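PDB 4NJ5: histone-lysine N-methyltransferase family member SUVH9 from Arabidopsis thaliana, which plays a role in gene silencing, lacks methyltransferase activity, and may bind methylated DNA and recruit RNA polymerase V to chromatin in RNA-directed DNA methylation. Local coordinates for residues 233-238 / 494-499; 363-368 / 373-378. All blocks are in the same frame, centred on the assembly; numbering follows the deposited sequence.

Contact 1 of 2, residues 233-238 / 494-499; sequences KFARTL and IPPMTE
The methyl group of A235 meets the terminal methyl of M497, with A235 CB and M497 CE only 3.4 Å apart, where helix 228-240 rests on a type II beta turn, P495 to T498, of the SET domain. This is plain apolar packing with no hydrogen bond across it, and it buries about 150 Å² in all. Alanine suits the helix surface here because its short side chain lets the turn come close: A235 CB also touches the proline ring at P496 CB, 3.7 Å away. One helical turn further on, L238 adds a looser contact, its CD1 lying 4.2 Å from the sulfur SD of M497. A flexible, unbranched methionine can fold to bring its methyl against the helix. Its CG lies beside the backbone N, anti to the carbonyl carbon, and bends at chi2 and chi3 (-62° and 113°) fold the chain so that CE ends against the alanine.

The turn itself sets these groups in place. P496 occupies its second position, where the fixed phi of a proline is at home, while M497 takes the third with a positive phi of 83°, the left-handed conformation of that position, more often filled by glycine. The same helix widens the platform with V231 touching M497 and L232 touching P496. Within the helix, K233 O accepts two bonds from T237, one from the backbone N at 2.9 Å and one from the hydroxyl OG1 at 2.8 Å, and they arrive from opposite faces of the carbonyl plane.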
loop_
_atom_site.group_PDB
_atom_site.type_symbol
_atom_site.label_atom_id
_atom_site.label_comp_id
_atom_site.label_asym_id
_atom_site.label_seq_id
_atom_site.Cartn_x
_atom_site.Cartn_y
_atom_site.Cartn_z
ATOM N N LYS A 233 -2.458 -1.955 15.180
ATOM C CA LYS A 233 -2.520 -2.922 16.271
ATOM C C LYS A 233 -3.856 -3.663 16.259
ATOM O O LYS A 233 -3.912 -4.875 16.474
ATOM C CB LYS A 233 -2.268 -2.238 17.619
ATOM C CG LYS A 233 -0.847 -1.697 17.767
ATOM C CD LYS A 233 -0.482 -1.407 19.220
ATOM C CE LYS A 233 -0.556 0.082 19.538
ATOM N NZ LYS A 233 -0.007 0.393 20.893
ATOM N N PHE A 234 -4.922 -2.923 15.975
ATOM C CA PHE A 234 -6.260 -3.488 15.862
ATOM C C PHE A 234 -6.346 -4.566 14.774
ATOM O O PHE A 234 -6.869 -5.664 15.013
ATOM C CB PHE A 234 -7.266 -2.368 15.587
ATOM C CG PHE A 234 -8.691 -2.821 15.588
ATOM C CD1 PHE A 234 -9.367 -3.020 16.781
ATOM C CD2 PHE A 234 -9.361 -3.042 14.398
ATOM C CE1 PHE A 234 -10.686 -3.437 16.785
ATOM C CE2 PHE A 234 -10.678 -3.458 14.395
ATOM C CZ PHE A 234 -11.342 -3.657 15.590
ATOM N N ALA A 235 -5.829 -4.254 13.587
ATOM C CA ALA A 235 -5.819 -5.206 12.471
ATOM C C ALA A 235 -5.044 -6.475 12.823
ATOM O O ALA A 235 -5.526 -7.607 12.622
ATOM C CB ALA A 235 -5.223 -4.556 11.231
ATOM N N ARG A 236 -3.841 -6.275 13.351
ATOM C CA ARG A 236 -3.005 -7.387 13.790
ATOM C C ARG A 236 -3.758 -8.291 14.762
ATOM O O ARG A 236 -3.780 -9.521 14.615
ATOM C CB ARG A 236 -1.728 -6.840 14.429
ATOM C CG ARG A 236 -0.938 -7.863 15.229
ATOM C CD ARG A 236 0.034 -7.179 16.173
ATOM N NE ARG A 236 1.177 -6.582 15.486
ATOM C CZ ARG A 236 2.002 -5.696 16.033
ATOM N NH1 ARG A 236 1.804 -5.291 17.277
ATOM N NH2 ARG A 236 3.016 -5.209 15.331
ATOM N N THR A 237 -4.392 -7.661 15.748
ATOM C CA THR A 237 -5.149 -8.393 16.758
ATOM C C THR A 237 -6.294 -9.168 16.102
ATOM O O THR A 237 -6.643 -10.272 16.527
ATOM C CB THR A 237 -5.706 -7.455 17.841
ATOM O OG1 THR A 237 -4.624 -6.712 18.411
ATOM C CG2 THR A 237 -6.413 -8.246 18.925
ATOM N N LEU A 238 -6.873 -8.588 15.057
ATOM C CA LEU A 238 -7.903 -9.274 14.288
ATOM C C LEU A 238 -7.336 -10.500 13.588
ATOM O O LEU A 238 -8.064 -11.454 13.312
ATOM C CB LEU A 238 -8.525 -8.330 13.262
ATOM C CG LEU A 238 -9.431 -7.244 13.828
ATOM C CD1 LEU A 238 -10.090 -6.493 12.685
ATOM C CD2 LEU A 238 -10.469 -7.860 14.749
ATOM N N ILE A 494 -1.797 0.896 0.795
ATOM C CA ILE A 494 -3.041 0.912 1.553
ATOM C C ILE A 494 -2.852 0.360 2.963
ATOM O O ILE A 494 -2.553 -0.820 3.135
ATOM C CB ILE A 494 -4.125 0.074 0.846
ATOM C CG1 ILE A 494 -4.229 0.466 -0.632
ATOM C CG2 ILE A 494 -5.462 0.220 1.563
ATOM C CD1 ILE A 494 -5.115 -0.454 -1.462
ATOM N N PRO A 495 -3.023 1.215 3.980
ATOM C CA PRO A 495 -2.983 0.726 5.363
ATOM C C PRO A 495 -4.156 -0.209 5.639
ATOM O O PRO A 495 -5.180 -0.104 4.968
ATOM C CB PRO A 495 -3.093 2.007 6.200
ATOM C CG PRO A 495 -3.661 3.035 5.283
ATOM C CD PRO A 495 -3.201 2.675 3.904
ATOM N N PRO A 496 -4.027 -1.121 6.570
ATOM C CA PRO A 496 -5.100 -2.026 6.904
ATOM C C PRO A 496 -6.323 -1.291 7.399
ATOM O O PRO A 496 -6.243 -0.256 7.987
ATOM C CB PRO A 496 -4.525 -2.818 8.037
ATOM C CG PRO A 496 -3.108 -2.788 7.850
ATOM C CD PRO A 496 -2.772 -1.529 7.178
ATOM N N MET A 497 -7.458 -1.858 7.066
ATOM C CA MET A 497 -8.784 -1.433 7.425
ATOM C C MET A 497 -9.294 -0.346 6.515
ATOM O O MET A 497 -10.392 0.057 6.624
ATOM C CB MET A 497 -8.911 -1.053 8.900
ATOM C CG MET A 497 -8.340 -2.053 9.860
ATOM S SD MET A 497 -9.147 -3.612 9.757
ATOM C CE MET A 497 -7.906 -4.644 9.121
ATOM N N THR A 498 -8.499 0.070 5.572
ATOM C CA THR A 498 -8.979 0.961 4.575
ATOM C C THR A 498 -9.771 0.190 3.551
ATOM O O THR A 498 -9.344 -0.789 3.061
ATOM C CB THR A 498 -7.833 1.726 3.909
ATOM O OG1 THR A 498 -7.196 2.560 4.870
ATOM C CG2 THR A 498 -8.310 2.531 2.793
ATOM N N GLU A 499 -10.960 0.650 3.260
ATOM C CA GLU A 499 -11.804 -0.015 2.298
ATOM C C GLU A 499 -11.191 -0.025 0.887
ATOM O O GLU A 499 -10.638 0.930 0.433
ATOM C CB GLU A 499 -13.226 0.566 2.310
ATOM C CG GLU A 499 -14.149 -0.058 1.297
ATOM C CD GLU A 499 -15.596 0.375 1.354
ATOM O OE1 GLU A 499 -16.381 -0.144 0.624
ATOM O OE2 GLU A 499 -15.985 1.231 2.111
#

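Contact 2 of 2, residues 363-368 / 373-378; sequences LEVFRS and WGVRSL
The guanidinium of R376 lies flat over the ring of F366, the two planes only 13° apart and R376 CZ 3.5 Å from the ring centroid, a stacked cation-pi pair on one face of an antiparallel beta hairpin. NH2 reaches the rim of the ring above CD2, while NH1 turns to E364, which runs alongside the arginine. That carboxylate approaches the guanidinium at its edge, with its own plane turned 76° from it, and forms a salt bridge; the modelled 2.4 Å between E364 OE2 and R376 NH1 is too short to be taken literally. OE2 also binds R246 and OE1 the hydroxyl of Y250, so the buried glutamate gathers two arginines.

F366 holds its CG between the backbone N and the carbonyl carbon (chi1 67°), which lays the ring across the neighbouring strand. Its opposite face covers G374, whose CA makes a CH-pi contact 4.2 Å from the centroid; any beta carbon there would collide with the ring. Replacing F366 by an alanine would probably leave the guanidinium held at its edge by E364 but without the ring beneath its face, and so freer to turn, and open a gap over G374.

On the opposite face of the hairpin, with V365 and V375, R367 and W373 cross at about a right angle, with CD of R367 over the indole, 3.8 Å from the centroid of the six-membered ring. Their polar ends are bound elsewhere: R367 to D271, W373 NE1 to D273. Beside them V365 CG2 and V375 CG2 meet at 4.2 Å, beta-branched residues well suited to strands.

Backbone bonds join the pairs E364-R376 and F366-G374. Strand 363-367 also pairs in parallel with 264-267, which pairs antiparallel with 250-252; strand 373-377 is the outer strand at this end of the four-stranded sheet, where the backbone of V375 hydrogen-bonds to L500.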
loop_
_atom_site.group_PDB
_atom_site.type_symbol
_atom_site.label_atom_id
_atom_site.label_comp_id
_atom_site.label_asym_id
_atom_site.label_seq_id
_atom_site.Cartn_x
_atom_site.Cartn_y
_atom_site.Cartn_z
ATOM N N LEU A 363 -8.529 -10.961 4.035
ATOM C CA LEU A 363 -9.504 -9.916 3.755
ATOM C C LEU A 363 -10.772 -10.077 4.584
ATOM O O LEU A 363 -11.039 -11.139 5.157
ATOM C CB LEU A 363 -9.867 -9.910 2.271
ATOM C CG LEU A 363 -8.709 -9.835 1.278
ATOM C CD1 LEU A 363 -9.235 -9.949 -0.146
ATOM C CD2 LEU A 363 -7.932 -8.547 1.471
ATOM N N GLU A 364 -11.561 -9.009 4.619
ATOM C CA GLU A 364 -12.773 -8.961 5.415
ATOM C C GLU A 364 -13.895 -8.288 4.638
ATOM O O GLU A 364 -13.748 -7.165 4.151
ATOM C CB GLU A 364 -12.504 -8.220 6.725
ATOM C CG GLU A 364 -13.734 -7.930 7.560
ATOM C CD GLU A 364 -13.376 -7.474 8.966
ATOM O OE1 GLU A 364 -12.924 -8.322 9.770
ATOM O OE2 GLU A 364 -13.539 -6.271 9.265
ATOM N N VAL A 365 -15.005 -9.005 4.506
ATOM C CA VAL A 365 -16.220 -8.478 3.912
ATOM C C VAL A 365 -17.089 -7.999 5.060
ATOM O O VAL A 365 -17.516 -8.792 5.892
ATOM C CB VAL A 365 -16.966 -9.565 3.121
ATOM C CG1 VAL A 365 -18.278 -9.025 2.565
ATOM C CG2 VAL A 365 -16.086 -10.096 2.003
ATOM N N PHE A 366 -17.334 -6.699 5.122
ATOM C CA PHE A 366 -18.021 -6.128 6.266
ATOM C C PHE A 366 -19.277 -5.379 5.850
ATOM O O PHE A 366 -19.337 -4.786 4.772
ATOM C CB PHE A 366 -17.086 -5.203 7.045
ATOM C CG PHE A 366 -16.690 -3.973 6.288
ATOM C CD1 PHE A 366 -15.662 -4.015 5.362
ATOM C CD2 PHE A 366 -17.351 -2.774 6.499
ATOM C CE1 PHE A 366 -15.297 -2.887 4.658
ATOM C CE2 PHE A 366 -16.992 -1.639 5.801
ATOM C CZ PHE A 366 -15.962 -1.696 4.878
ATOM N N ARG A 367 -20.282 -5.419 6.714
ATOM C CA ARG A 367 -21.527 -4.715 6.475
ATOM C C ARG A 367 -21.274 -3.219 6.593
ATOM O O ARG A 367 -20.459 -2.779 7.407
ATOM C CB ARG A 367 -22.583 -5.168 7.484
ATOM C CG ARG A 367 -23.951 -4.528 7.309
ATOM C CD ARG A 367 -24.766 -5.208 6.224
ATOM N NE ARG A 367 -26.162 -4.784 6.269
ATOM C CZ ARG A 367 -26.665 -3.782 5.554
ATOM N NH1 ARG A 367 -25.889 -3.100 4.723
ATOM N NH2 ARG A 367 -27.949 -3.464 5.669
ATOM N N SER A 368 -21.961 -2.451 5.759
ATOM C CA SER A 368 -21.849 -1.000 5.747
ATOM C C SER A 368 -23.212 -0.432 5.379
ATOM O O SER A 368 -24.084 -1.165 4.916
ATOM C CB SER A 368 -20.786 -0.559 4.733
ATOM O OG SER A 368 -21.140 0.663 4.098
ATOM N N TRP A 373 -22.241 -3.944 1.175
ATOM C CA TRP A 373 -21.130 -4.641 1.804
ATOM C C TRP A 373 -19.839 -4.083 1.223
ATOM O O TRP A 373 -19.819 -3.601 0.090
ATOM C CB TRP A 373 -21.223 -6.155 1.572
ATOM C CG TRP A 373 -22.379 -6.808 2.278
ATOM C CD1 TRP A 373 -23.654 -6.945 1.810
ATOM C CD2 TRP A 373 -22.363 -7.411 3.578
ATOM N NE1 TRP A 373 -24.433 -7.594 2.739
ATOM C CE2 TRP A 373 -23.664 -7.890 3.833
ATOM C CE3 TRP A 373 -21.375 -7.594 4.550
ATOM C CZ2 TRP A 373 -24.002 -8.539 5.021
ATOM C CZ3 TRP A 373 -21.714 -8.235 5.730
ATOM C CH2 TRP A 373 -23.015 -8.700 5.954
ATOM N N GLY A 374 -18.769 -4.128 2.006
ATOM C CA GLY A 374 -17.485 -3.609 1.573
ATOM C C GLY A 374 -16.376 -4.588 1.884
ATOM O O GLY A 374 -16.580 -5.561 2.601
ATOM N N VAL A 375 -15.197 -4.338 1.333
ATOM C CA VAL A 375 -14.059 -5.212 1.560
ATOM C C VAL A 375 -12.872 -4.401 2.057
ATOM O O VAL A 375 -12.560 -3.345 1.509
ATOM C CB VAL A 375 -13.654 -5.945 0.271
ATOM C CG1 VAL A 375 -12.445 -6.831 0.521
ATOM C CG2 VAL A 375 -14.826 -6.756 -0.273
ATOM N N ARG A 376 -12.222 -4.895 3.105
ATOM C CA ARG A 376 -11.013 -4.272 3.623
ATOM C C ARG A 376 -9.967 -5.354 3.862
ATOM O O ARG A 376 -10.301 -6.531 3.947
ATOM C CB ARG A 376 -11.314 -3.535 4.929
ATOM C CG ARG A 376 -12.041 -4.399 5.950
ATOM C CD ARG A 376 -11.990 -3.796 7.347
ATOM N NE ARG A 376 -12.977 -2.742 7.557
ATOM C CZ ARG A 376 -14.105 -2.896 8.245
ATOM N NH1 ARG A 376 -14.401 -4.067 8.790
ATOM N NH2 ARG A 376 -14.938 -1.875 8.392
ATOM N N SER A 377 -8.703 -4.960 3.972
ATOM C CA SER A 377 -7.627 -5.917 4.206
ATOM C C SER A 377 -7.079 -5.825 5.625
ATOM O O SER A 377 -6.884 -4.728 6.145
ATOM C CB SER A 377 -6.493 -5.688 3.208
ATOM O OG SER A 377 -5.360 -6.471 3.542
ATOM N N LEU A 378 -6.824 -6.974 6.249
ATOM C CA LEU A 378 -6.162 -6.988 7.553
ATOM C C LEU A 378 -4.667 -6.766 7.376
ATOM O O LEU A 378 -3.972 -6.341 8.301
ATOM C CB LEU A 378 -6.393 -8.305 8.299
ATOM C CG LEU A 378 -7.807 -8.877 8.443
ATOM C CD1 LEU A 378 -7.831 -9.969 9.502
ATOM C CD2 LEU A 378 -8.831 -7.812 8.768
#

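How the contacts relate
The centres of the two contacts are 11 Å apart, and they touch directly. Along the chain helix 228-240 comes first, then both strands of the hairpin, then loop 494-499, so contact 2 falls wholly between the two halves of contact 1. The end of the hairpin abuts the turn: M497 N probably hydrogen-bonds to S377 O at 3.1 Å, and M497 CE packs on L378 CA at 3.3 Å. Further ties are Y265, which bonds L238 through its hydroxyl and L363 and V365 through its backbone, and R246, which F234 touches and which also belongs to the polar group around E364. The hairpin and the loop, both in the SET range, thus pack together and tie the SET region to helix 228-240, away from the zinc cluster.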